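Local coordinates for protein alginase (Pseudoalteromonas, PDB 4Q8K) that cleaves alginate as a polysaccharide lyase of family 18, probably by beta-elimination, with a catalytic domain that carries a bound calcium ion, at residues N183-R188 against Y322-D327; V173-Q178 against L350-S355. One frame throughout, in Å; residues are numbered along the deposited sequence.

Contact 1 of 2, residues N183-R188 against Y322-D327. With SO4 (sulfate ion), chain D.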
loop_
_atom_site.group_PDB
_atom_site.type_symbol
_atom_site.label_atom_id
_atom_site.label_comp_id
_atom_site.label_asym_id
_atom_site.label_seq_id
_atom_site.Cartn_x
_atom_site.Cartn_y
_atom_site.Cartn_z
ATOM N N ASN A 183 9.205 -12.308 5.704
ATOM C CA ASN A 183 8.678 -11.560 6.848
ATOM C C ASN A 183 7.239 -11.065 6.678
ATOM O O ASN A 183 6.653 -10.511 7.613
ATOM C CB ASN A 183 9.582 -10.366 7.158
ATOM C CG ASN A 183 10.959 -10.780 7.646
ATOM O OD1 ASN A 183 11.119 -11.823 8.276
ATOM N ND2 ASN A 183 11.962 -9.952 7.366
ATOM N N GLY A 184 6.672 -11.254 5.491
ATOM C CA GLY A 184 5.360 -10.706 5.190
ATOM C C GLY A 184 4.270 -11.258 6.087
ATOM O O GLY A 184 4.409 -12.352 6.641
ATOM N N ASN A 185 3.149 -10.581 6.079
ATOM C CA ASN A 185 2.055 -10.939 6.943
ATOM C C ASN A 185 0.766 -10.942 6.129
ATOM O O ASN A 185 -0.234 -10.405 6.494
ATOM C CB ASN A 185 2.018 -10.039 8.205
ATOM C CG ASN A 185 2.772 -8.727 8.007
ATOM O OD1 ASN A 185 2.361 -7.908 7.202
ATOM N ND2 ASN A 185 3.956 -8.615 8.607
ATOM N N GLY A 186 0.844 -11.565 4.978
ATOM C CA GLY A 186 -0.303 -11.646 4.104
ATOM C C GLY A 186 0.091 -12.046 2.703
ATOM O O GLY A 186 1.094 -12.734 2.499
ATOM N N TRP A 187 -0.712 -11.618 1.741
ATOM C CA TRP A 187 -0.437 -11.860 0.333
ATOM C C TRP A 187 -0.326 -10.514 -0.342
ATOM O O TRP A 187 -1.068 -9.600 0.004
ATOM C CB TRP A 187 -1.588 -12.613 -0.308
ATOM C CG TRP A 187 -1.474 -14.097 -0.217
ATOM C CD1 TRP A 187 -0.359 -14.823 0.103
ATOM C CD2 TRP A 187 -2.523 -15.038 -0.426
ATOM N NE1 TRP A 187 -0.652 -16.171 0.082
ATOM C CE2 TRP A 187 -1.971 -16.325 -0.251
ATOM C CE3 TRP A 187 -3.871 -14.919 -0.774
ATOM C CZ2 TRP A 187 -2.732 -17.481 -0.379
ATOM C CZ3 TRP A 187 -4.622 -16.068 -0.917
ATOM C CH2 TRP A 187 -4.047 -17.334 -0.724
ATOM N N ARG A 188 0.577 -10.385 -1.308
ATOM C CA ARG A 188 0.708 -9.110 -2.010
ATOM C C ARG A 188 0.721 -9.232 -3.527
ATOM O O ARG A 188 1.044 -10.286 -4.096
ATOM C CB ARG A 188 1.950 -8.337 -1.546
ATOM C CG ARG A 188 3.243 -8.819 -2.192
ATOM C CD ARG A 188 4.461 -8.194 -1.551
ATOM N NE ARG A 188 4.539 -8.484 -0.123
ATOM C CZ ARG A 188 5.527 -8.095 0.672
ATOM N NH1 ARG A 188 6.540 -7.378 0.193
ATOM N NH2 ARG A 188 5.503 -8.424 1.958
ATOM N N TYR A 322 -1.263 -4.895 -0.916
ATOM C CA TYR A 322 -0.657 -5.808 0.044
ATOM C C TYR A 322 -1.692 -6.132 1.120
ATOM O O TYR A 322 -1.844 -5.395 2.087
ATOM C CB TYR A 322 0.563 -5.131 0.658
ATOM C CG TYR A 322 1.355 -5.935 1.658
ATOM C CD1 TYR A 322 1.063 -7.269 1.923
ATOM C CD2 TYR A 322 2.402 -5.345 2.355
ATOM C CE1 TYR A 322 1.800 -7.987 2.841
ATOM C CE2 TYR A 322 3.145 -6.058 3.283
ATOM C CZ TYR A 322 2.833 -7.383 3.521
ATOM O OH TYR A 322 3.569 -8.099 4.438
ATOM N N LEU A 323 -2.398 -7.248 0.930
ATOM C CA LEU A 323 -3.500 -7.661 1.800
ATOM C C LEU A 323 -2.998 -8.223 3.134
ATOM O O LEU A 323 -2.199 -9.165 3.165
ATOM C CB LEU A 323 -4.360 -8.700 1.072
ATOM C CG LEU A 323 -5.723 -9.088 1.662
ATOM C CD1 LEU A 323 -6.688 -7.909 1.621
ATOM C CD2 LEU A 323 -6.295 -10.295 0.902
ATOM N N GLN A 324 -3.470 -7.623 4.227
ATOM C CA GLN A 324 -2.979 -7.902 5.567
ATOM C C GLN A 324 -3.773 -9.037 6.204
ATOM O O GLN A 324 -5.000 -9.007 6.205
ATOM C CB GLN A 324 -3.113 -6.648 6.439
ATOM C CG GLN A 324 -2.384 -5.420 5.879
ATOM C CD GLN A 324 -0.874 -5.621 5.818
ATOM O OE1 GLN A 324 -0.288 -5.703 4.733
ATOM N NE2 GLN A 324 -0.238 -5.691 6.983
ATOM N N SER A 325 -3.071 -10.034 6.741
ATOM C CA SER A 325 -3.750 -11.159 7.384
ATOM C C SER A 325 -4.000 -10.811 8.846
ATOM O O SER A 325 -3.161 -11.065 9.703
ATOM C CB SER A 325 -2.919 -12.438 7.266
ATOM O OG SER A 325 -3.637 -13.555 7.772
ATOM N N GLN A 326 -5.155 -10.205 9.113
ATOM C CA GLN A 326 -5.459 -9.657 10.434
ATOM C C GLN A 326 -6.965 -9.686 10.689
ATOM O O GLN A 326 -7.770 -9.400 9.795
ATOM C CB GLN A 326 -4.913 -8.218 10.545
ATOM C CG GLN A 326 -4.900 -7.635 11.952
ATOM C CD GLN A 326 -4.418 -6.188 11.965
ATOM O OE1 GLN A 326 -3.755 -5.750 12.902
ATOM N NE2 GLN A 326 -4.746 -5.453 10.919
ATOM N N ASP A 327 -7.348 -10.061 11.905
ATOM C CA ASP A 327 -8.749 -10.040 12.302
ATOM C C ASP A 327 -9.157 -8.573 12.442
ATOM O O ASP A 327 -8.472 -7.817 13.114
ATOM C CB ASP A 327 -8.912 -10.744 13.646
ATOM C CG ASP A 327 -10.361 -11.037 13.980
ATOM O OD1 ASP A 327 -11.144 -10.074 14.157
ATOM O OD2 ASP A 327 -10.715 -12.240 14.062
HETATM S S SO4 D . 8.944 -7.456 3.472
HETATM O O1 SO4 D . 10.321 -7.924 3.648
HETATM O O2 SO4 D . 8.746 -6.261 4.295
HETATM O O3 SO4 D . 8.720 -7.165 2.057
HETATM O O4 SO4 D . 8.025 -8.496 3.910
#

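Contact 2 of 2, residues V173-Q178 against L350-S355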
loop_
_atom_site.group_PDB
_atom_site.type_symbol
_atom_site.label_atom_id
_atom_site.label_comp_id
_atom_site.label_asym_id
_atom_site.label_seq_id
_atom_site.Cartn_x
_atom_site.Cartn_y
_atom_site.Cartn_z
ATOM N N VAL A 173 -4.364 -7.940 -7.540
ATOM C CA VAL A 173 -5.244 -8.957 -6.983
ATOM C C VAL A 173 -4.427 -9.990 -6.210
ATOM O O VAL A 173 -4.064 -11.041 -6.743
ATOM C CB VAL A 173 -6.021 -9.649 -8.101
ATOM C CG1 VAL A 173 -7.241 -8.820 -8.499
ATOM C CG2 VAL A 173 -5.101 -9.881 -9.316
ATOM N N PRO A 174 -4.109 -9.686 -4.950
ATOM C CA PRO A 174 -3.255 -10.536 -4.116
ATOM C C PRO A 174 -3.877 -11.909 -3.812
ATOM O O PRO A 174 -3.126 -12.852 -3.564
ATOM C CB PRO A 174 -3.089 -9.709 -2.840
ATOM C CG PRO A 174 -4.308 -8.832 -2.812
ATOM C CD PRO A 174 -4.536 -8.465 -4.238
ATOM N N LEU A 175 -5.200 -12.028 -3.852
ATOM C CA LEU A 175 -5.823 -13.340 -3.660
ATOM C C LEU A 175 -5.495 -14.275 -4.814
ATOM O O LEU A 175 -5.634 -15.496 -4.690
ATOM C CB LEU A 175 -7.341 -13.228 -3.521
ATOM C CG LEU A 175 -7.873 -12.442 -2.320
ATOM C CD1 LEU A 175 -9.371 -12.224 -2.464
ATOM C CD2 LEU A 175 -7.521 -13.124 -0.995
ATOM N N GLU A 176 -5.125 -13.716 -5.956
ATOM C CA GLU A 176 -4.710 -14.494 -7.122
ATOM C C GLU A 176 -3.181 -14.578 -7.250
ATOM O O GLU A 176 -2.611 -15.639 -7.440
ATOM C CB GLU A 176 -5.356 -13.945 -8.394
ATOM C CG GLU A 176 -6.861 -13.834 -8.314
ATOM C CD GLU A 176 -7.488 -13.109 -9.481
ATOM O OE1 GLU A 176 -7.160 -13.465 -10.612
ATOM O OE2 GLU A 176 -8.308 -12.193 -9.297
ATOM N N ALA A 177 -2.509 -13.433 -7.113
ATOM C CA ALA A 177 -1.052 -13.411 -7.207
ATOM C C ALA A 177 -0.402 -14.126 -6.033
ATOM O O ALA A 177 0.607 -14.826 -6.190
ATOM C CB ALA A 177 -0.540 -11.977 -7.316
ATOM N N GLN A 178 -0.979 -13.939 -4.849
ATOM C CA GLN A 178 -0.575 -14.679 -3.655
ATOM C C GLN A 178 0.928 -14.590 -3.374
ATOM O O GLN A 178 1.558 -15.556 -2.955
ATOM C CB GLN A 178 -1.037 -16.152 -3.757
ATOM C CG GLN A 178 -2.515 -16.299 -4.150
ATOM C CD GLN A 178 -2.984 -17.751 -4.326
ATOM O OE1 GLN A 178 -4.164 -18.002 -4.572
ATOM N NE2 GLN A 178 -2.064 -18.694 -4.216
ATOM N N LEU A 350 -11.346 -15.278 7.332
ATOM C CA LEU A 350 -11.647 -13.854 7.491
ATOM C C LEU A 350 -12.741 -13.402 6.543
ATOM O O LEU A 350 -13.193 -12.256 6.608
ATOM C CB LEU A 350 -10.396 -13.006 7.244
ATOM C CG LEU A 350 -9.282 -13.128 8.275
ATOM C CD1 LEU A 350 -7.968 -12.647 7.672
ATOM C CD2 LEU A 350 -9.631 -12.359 9.542
ATOM N N GLY A 351 -13.163 -14.292 5.654
ATOM C CA GLY A 351 -14.164 -13.959 4.664
ATOM C C GLY A 351 -13.686 -12.976 3.601
ATOM O O GLY A 351 -14.501 -12.263 3.001
ATOM N N ILE A 352 -12.377 -12.930 3.360
ATOM C CA ILE A 352 -11.863 -12.066 2.294
ATOM C C ILE A 352 -11.778 -12.837 0.978
ATOM O O ILE A 352 -10.815 -13.553 0.733
ATOM C CB ILE A 352 -10.499 -11.449 2.632
ATOM C CG1 ILE A 352 -10.533 -10.788 4.011
ATOM C CG2 ILE A 352 -10.116 -10.444 1.561
ATOM C CD1 ILE A 352 -11.648 -9.806 4.181
ATOM N N THR A 353 -12.811 -12.697 0.154
ATOM C CA THR A 353 -12.899 -13.397 -1.124
ATOM C C THR A 353 -12.771 -12.434 -2.292
ATOM O O THR A 353 -12.747 -12.855 -3.449
ATOM C CB THR A 353 -14.239 -14.160 -1.269
ATOM O OG1 THR A 353 -15.333 -13.245 -1.102
ATOM C CG2 THR A 353 -14.344 -15.278 -0.232
ATOM N N GLU A 354 -12.710 -11.139 -1.984
ATOM C CA GLU A 354 -12.538 -10.114 -3.003
ATOM C C GLU A 354 -11.550 -9.089 -2.477
ATOM O O GLU A 354 -11.677 -8.627 -1.350
ATOM C CB GLU A 354 -13.879 -9.435 -3.324
ATOM C CG GLU A 354 -13.832 -8.447 -4.487
ATOM C CD GLU A 354 -15.129 -7.665 -4.652
ATOM O OE1 GLU A 354 -15.506 -7.381 -5.805
ATOM O OE2 GLU A 354 -15.770 -7.326 -3.631
ATOM N N SER A 355 -10.544 -8.763 -3.283
ATOM C CA SER A 355 -9.619 -7.680 -2.953
ATOM C C SER A 355 -8.906 -7.235 -4.218
ATOM O O SER A 355 -7.855 -7.771 -4.580
ATOM C CB SER A 355 -8.603 -8.099 -1.894
ATOM O OG SER A 355 -7.746 -7.003 -1.559
HETATM O O HOH W 1 -7.199 -10.467 -4.859
#

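Contact 1 of 2, residues N183-R188 against Y322-D327
Tyr322 and Arg188 meet because Tyr322 has CG anti to its backbone N (chi1 -178°) and the Arg188 chain bends at chi3 (59°), which sets NE over the centre of the ring. The guanidinium lies over one face of the ring, with Arg188 CZ 4.2 Å from the Tyr322 centroid, a cation-pi contact. The two planes are inclined by 46°, so this is no flat stack. Arg188 NH2 is also 3.2 Å from Tyr322 OH. The outer edge of the guanidinium faces a sulfate ion, probably from the crystallisation liquor. Arg188 NH1 donates a hydrogen bond to sulfate O3 at 2.9 Å, and Arg188 NH2 donates one to sulfate O4. Glu157 forms a salt bridge with NH1 and is likely to offset part of its charge. The backbones belong to neighbouring antiparallel strands, 186-193 and 321-324, of one sheet of a concanavalin-like alginate lyase domain. Trp187 and Leu323 form a hydrogen-bonded pair, and Leu323 N reaches Trp187 O at 2.9 Å. Ser325 N extends the pairing to Asn185 O. Gly186 CA passes 3.3 Å from Leu323 O; a CB there would clash with that oxygen. Beyond the strand, Asn185 N donates to Tyr322 OH at 3.0 Å, a fairly straight bond. The phenol thus ties the segment before strand 186-193 to strand 321-324. A phenylalanine in place of Tyr322 lacks the hydroxyl and would probably leave Asn185 N without this acceptor. On the other sheet face, Trp187 and Leu323 pack against helices 174-177 and 340-349.

Contact 2 of 2, residues V173-Q178 against L350-S355
The backbones of Val173 and Ser355 come within 6.1 Å at their CA atoms, where the short helix 174-177 starts beside the loop that runs into strand 355-368. No direct hydrogen bond joins the two segments. A water does the bridging: it accepts from Leu175 N at 2.7 Å and donates to Ser355 O at 2.8 Å. Leu175 N lies in the first turn of the helix, so the water satisfies an early amide. Leu175 carries most of the side-chain contact. Its CG is anti to the carbonyl carbon (chi1 -63°). Leu175 CD1 lies against the peptide between Thr353 and Glu354, 3.4 Å from Thr353 C. Leu175 CD2 comes to 3.7 Å from Ile352 O. Pro174 packs alongside, its CD 3.4 Å from Ser355 O. Ser355 OG has its hydrogen bond elsewhere, with Asn321. Val173, at the N-cap position, offers its carbonyl O to both Glu176 N and Ala177 N. Outside the two segments, Ser217 OG is hydrogen-bonded to the backbone N of Thr353 and of Glu354. Gly351 closes helix 340-349 with a Schellman motif, and the chain then leads into a long strand of the seven-stranded antiparallel sheet, one of the two sheets of the concanavalin-like fold.

Contact 1 is nested along the chain inside the loop closed by contact 2, and their centres are about 10 Å apart. They touch mainly through Trp187 and Leu323. Leu323 CD1 is 3.5 Å from Ser355 OG, and Trp187 O is 3.5 Å from Pro174 CB. Gln326 O meets Leu350 CD2, also at 3.5 Å. Helix 174-177 and the start of strand 355-368 both pack against that strand pair. At contact 1 a sulfate is held by Arg188 and Thr181, and a second lies about 5 Å from the Gln324 side chain; both probably come from the crystallisation liquor. The calcium ion is about 14 Å from the Leu323 side chain and about 12 Å from that of Ile352.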